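Local coordinates for ribonuclease S-3 (Pyrus pyrifolia, PDB 1IQQ), which cleaves RNA as a pistil ribonuclease of the T2 family and takes part in gametophytic self-incompatibility, the rejection of self pollen, at residues Q8-V14 / E163-I167. Residues are numbered along the deposited sequence.
Sequences QQYQLAV and ELVEI
Strand 8-10 runs antiparallel to strand 163-167 (axes 4.7 Å apart at closest approach, 160° between directions) and then turns directly into the short helix 11-14. Q8, extended at -117/152, forms a hydrogen-bonded pair with I167: Q8 N donates to I167 O and I167 N to Q8 O, both at 2.9 Å. Its amide end hydrogen-bonds outside the pair, OE1 to V117 N and NE2 to Q115 O. Q9 and E166 follow as a non-hydrogen-bonded pair, CA-CA 4.4 Å, with both side chains on the sheet face that carries H33, the catalytic proton donor. Here Q9 takes a p rotamer and E166 an m rotamer, and one water joins them, 2.8 Å from Q9 NE2 and 2.6 Å from E166 OE2. Y10 N closes the ladder on V165 O at 2.8 Å; its t-rotamer ring turns its edge to L164 O (CD2 to O, 3.8 Å) and packs against F30 and Y200. The helical psi of V165 (-45°) breaks the extended run, so V165 and E166 both lie opposite K154 of strand 152-158, a classic beta bulge. From the N-cap Y10, whose O accepts from V14 N at 3.0 Å, the helix brings A13 CB to 3.3 Å from L164 O and 4.0 Å from V165 CG2, while V14 CG2 lies 4.1 Å from V165 CG1. E163 OE2, 3.8 Å from A13 CB, is held by Q156 and N16. The contact thus combines a backbone ladder and a small apolar patch with a water-bridged polar pair whose side chains touch H33 of strand 30-38, consistent with Q9's inferred part in binding RNA's 3'-terminal ribonucleotide 3'-phosphate residue.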
ATOM      1  N   GLN A   8       0.485   0.341  -1.186  1.00  5.74           N
ATOM      2  CA  GLN A   8       0.978   1.735  -1.086  1.00  5.27           C
ATOM      3  C   GLN A   8       0.043   2.602  -1.919  1.00  5.50           C
ATOM      4  O   GLN A   8      -0.593   2.152  -2.889  1.00  6.57           O
ATOM      5  CB  GLN A   8       2.414   1.797  -1.610  1.00  5.40           C
ATOM      6  CG  GLN A   8       3.378   1.068  -0.616  1.00  5.25           C
ATOM      7  CD  GLN A   8       4.773   1.036  -1.168  1.00  5.04           C
ATOM      8  OE1 GLN A   8       5.276   2.050  -1.606  1.00  6.87           O
ATOM      9  NE2 GLN A   8       5.424  -0.151  -1.085  1.00  7.09           N
ATOM     10  N   GLN A   9      -0.056   3.863  -1.520  1.00  5.94           N
ATOM     11  CA  GLN A   9      -1.012   4.840  -2.125  1.00  5.13           C
ATOM     12  C   GLN A   9      -0.298   6.080  -2.544  1.00  5.76           C
ATOM     13  O   GLN A   9       0.576   6.566  -1.802  1.00  6.88           O
ATOM     14  CB  GLN A   9      -2.130   5.173  -1.104  1.00  5.88           C
ATOM     15  CG  GLN A   9      -1.599   5.874   0.165  1.00  7.00           C
ATOM     16  CD  GLN A   9      -2.651   6.076   1.222  1.00 10.49           C
ATOM     17  OE1 GLN A   9      -2.310   6.465   2.368  1.00 16.41           O
ATOM     18  NE2 GLN A   9      -3.901   5.842   0.899  1.00 10.98           N
ATOM     19  N   TYR A  10      -0.625   6.601  -3.739  1.00  6.12           N
ATOM     20  CA  TYR A  10      -0.004   7.821  -4.275  1.00  4.68           C
ATOM     21  C   TYR A  10      -0.780   8.999  -3.692  1.00  7.04           C
ATOM     22  O   TYR A  10      -1.942   9.193  -4.022  1.00  7.03           O
ATOM     23  CB  TYR A  10      -0.139   7.732  -5.803  1.00  4.63           C
ATOM     24  CG  TYR A  10       0.409   8.947  -6.502  1.00  6.40           C
ATOM     25  CD1 TYR A  10       1.636   9.472  -6.187  1.00  5.12           C
ATOM     26  CD2 TYR A  10      -0.295   9.547  -7.532  1.00  7.69           C
ATOM     27  CE1 TYR A  10       2.193  10.568  -6.867  1.00  8.33           C
ATOM     28  CE2 TYR A  10       0.214  10.621  -8.222  1.00  6.70           C
ATOM     29  CZ  TYR A  10       1.456  11.159  -7.899  1.00  7.04           C
ATOM     30  OH  TYR A  10       1.974  12.311  -8.519  1.00  9.06           O
ATOM     31  N   GLN A  11      -0.115   9.722  -2.781  1.00  6.81           N
ATOM     32  CA  GLN A  11      -0.833  10.732  -2.000  1.00  6.71           C
ATOM     33  C   GLN A  11      -1.603  11.772  -2.825  1.00  7.77           C
ATOM     34  O   GLN A  11      -2.718  12.087  -2.456  1.00  8.58           O
ATOM     35  CB  GLN A  11       0.173  11.438  -1.069  1.00  8.29           C
ATOM     36  CG  GLN A  11       0.873  10.502  -0.093  1.00  7.40           C
ATOM     37  CD  GLN A  11       1.780  11.288   0.833  1.00 10.63           C
ATOM     38  OE1 GLN A  11       1.812  12.544   0.804  1.00  9.87           O
ATOM     39  NE2 GLN A  11       2.509  10.583   1.681  1.00  8.75           N
ATOM     40  N   LEU A  12      -0.985  12.246  -3.902  1.00  7.57           N
ATOM     41  CA  LEU A  12      -1.638  13.271  -4.745  1.00  8.97           C
ATOM     42  C   LEU A  12      -2.978  12.779  -5.219  1.00 10.97           C
ATOM     43  O   LEU A  12      -3.988  13.514  -5.190  1.00 12.57           O
ATOM     44  CB  LEU A  12      -0.753  13.610  -5.951  1.00  8.86           C
ATOM     45  CG  LEU A  12      -1.193  14.834  -6.761  1.00 13.08           C
ATOM     46  CD1 LEU A  12      -0.724  16.156  -6.027  1.00 17.71           C
ATOM     47  CD2 LEU A  12      -0.534  14.826  -8.109  1.00 13.83           C
ATOM     48  N   ALA A  13      -3.061  11.515  -5.617  1.00  7.11           N
ATOM     49  CA  ALA A  13      -4.320  10.983  -6.084  1.00  7.45           C
ATOM     50  C   ALA A  13      -5.309  10.648  -4.981  1.00 10.09           C
ATOM     51  O   ALA A  13      -6.543  10.821  -5.120  1.00 11.15           O
ATOM     52  CB  ALA A  13      -4.042   9.719  -6.960  1.00  7.24           C
ATOM     53  N   VAL A  14      -4.821  10.138  -3.858  1.00  8.66           N
ATOM     54  CA  VAL A  14      -5.692   9.846  -2.722  1.00  9.33           C
ATOM     55  C   VAL A  14      -6.431  11.128  -2.318  1.00  9.00           C
ATOM     56  O   VAL A  14      -7.622  11.079  -2.023  1.00 11.94           O
ATOM     57  CB  VAL A  14      -4.849   9.380  -1.481  1.00 12.36           C
ATOM     58  CG1 VAL A  14      -5.721   9.171  -0.244  1.00 14.07           C
ATOM     59  CG2 VAL A  14      -4.145   8.054  -1.839  1.00 12.85           C
ATOM     60  N   GLU A 163      -6.707   8.222 -13.081  1.00  8.46           N
ATOM     61  CA  GLU A 163      -5.362   8.257 -12.470  1.00  9.05           C
ATOM     62  C   GLU A 163      -5.050   7.045 -11.607  1.00  3.83           C
ATOM     63  O   GLU A 163      -5.933   6.393 -11.024  1.00  7.16           O
ATOM     64  CB  GLU A 163      -5.196   9.461 -11.625  1.00 16.67           C
ATOM     65  CG  GLU A 163      -6.251   9.684 -10.753  1.00 18.73           C
ATOM     66  CD  GLU A 163      -6.229  11.187 -10.409  1.00 26.03           C
ATOM     67  OE1 GLU A 163      -5.947  11.994 -11.297  1.00 32.55           O
ATOM     68  OE2 GLU A 163      -6.486  11.510  -9.274  1.00 16.94           O
ATOM     69  N   LEU A 164      -3.757   6.728 -11.580  1.00  6.16           N
ATOM     70  CA  LEU A 164      -3.229   5.624 -10.714  1.00  5.25           C
ATOM     71  C   LEU A 164      -3.334   6.086  -9.232  1.00  6.74           C
ATOM     72  O   LEU A 164      -2.960   7.215  -8.883  1.00  7.69           O
ATOM     73  CB  LEU A 164      -1.747   5.424 -11.094  1.00  7.35           C
ATOM     74  CG  LEU A 164      -0.988   4.385 -10.289  1.00  5.24           C
ATOM     75  CD1 LEU A 164      -1.634   2.951 -10.602  1.00  7.68           C
ATOM     76  CD2 LEU A 164       0.488   4.400 -10.722  1.00  5.78           C
ATOM     77  N   VAL A 165      -3.790   5.187  -8.368  1.00  4.96           N
ATOM     78  CA  VAL A 165      -3.968   5.547  -6.950  1.00  5.84           C
ATOM     79  C   VAL A 165      -3.238   4.562  -6.014  1.00  6.43           C
ATOM     80  O   VAL A 165      -2.592   5.031  -5.060  1.00  7.41           O
ATOM     81  CB  VAL A 165      -5.432   5.535  -6.564  1.00  7.82           C
ATOM     82  CG1 VAL A 165      -5.601   6.152  -5.132  1.00 11.01           C
ATOM     83  CG2 VAL A 165      -6.251   6.388  -7.582  1.00 13.04           C
ATOM     84  N   GLU A 166      -3.319   3.254  -6.222  1.00  6.23           N
ATOM     85  CA  GLU A 166      -2.652   2.322  -5.296  1.00  6.72           C
ATOM     86  C   GLU A 166      -1.955   1.214  -6.047  1.00  5.47           C
ATOM     87  O   GLU A 166      -2.405   0.813  -7.159  1.00  6.12           O
ATOM     88  CB  GLU A 166      -3.629   1.614  -4.277  1.00  6.32           C
ATOM     89  CG  GLU A 166      -4.385   2.554  -3.388  1.00  6.65           C
ATOM     90  CD  GLU A 166      -5.272   1.821  -2.408  1.00 11.69           C
ATOM     91  OE1 GLU A 166      -5.657   0.685  -2.581  1.00 12.40           O
ATOM     92  OE2 GLU A 166      -5.637   2.460  -1.389  1.00 21.63           O
ATOM     93  N   ILE A 167      -0.853   0.750  -5.459  1.00  5.11           N
ATOM     94  CA  ILE A 167      -0.128  -0.418  -6.019  1.00  5.43           C
ATOM     95  C   ILE A 167       0.139  -1.342  -4.853  1.00  6.28           C
ATOM     96  O   ILE A 167       0.639  -0.907  -3.802  1.00  5.86           O
ATOM     97  CB  ILE A 167       1.168  -0.026  -6.715  1.00  4.32           C
ATOM     98  CG1 ILE A 167       0.838   0.634  -8.067  1.00  6.03           C
ATOM     99  CG2 ILE A 167       2.007  -1.302  -7.002  1.00  6.71           C
ATOM    100  CD1 ILE A 167       2.044   1.198  -8.868  1.00  6.97           C
TER
HETATM  101  O   HOH W   1      -5.766   5.023  -1.073  1.00 17.10           O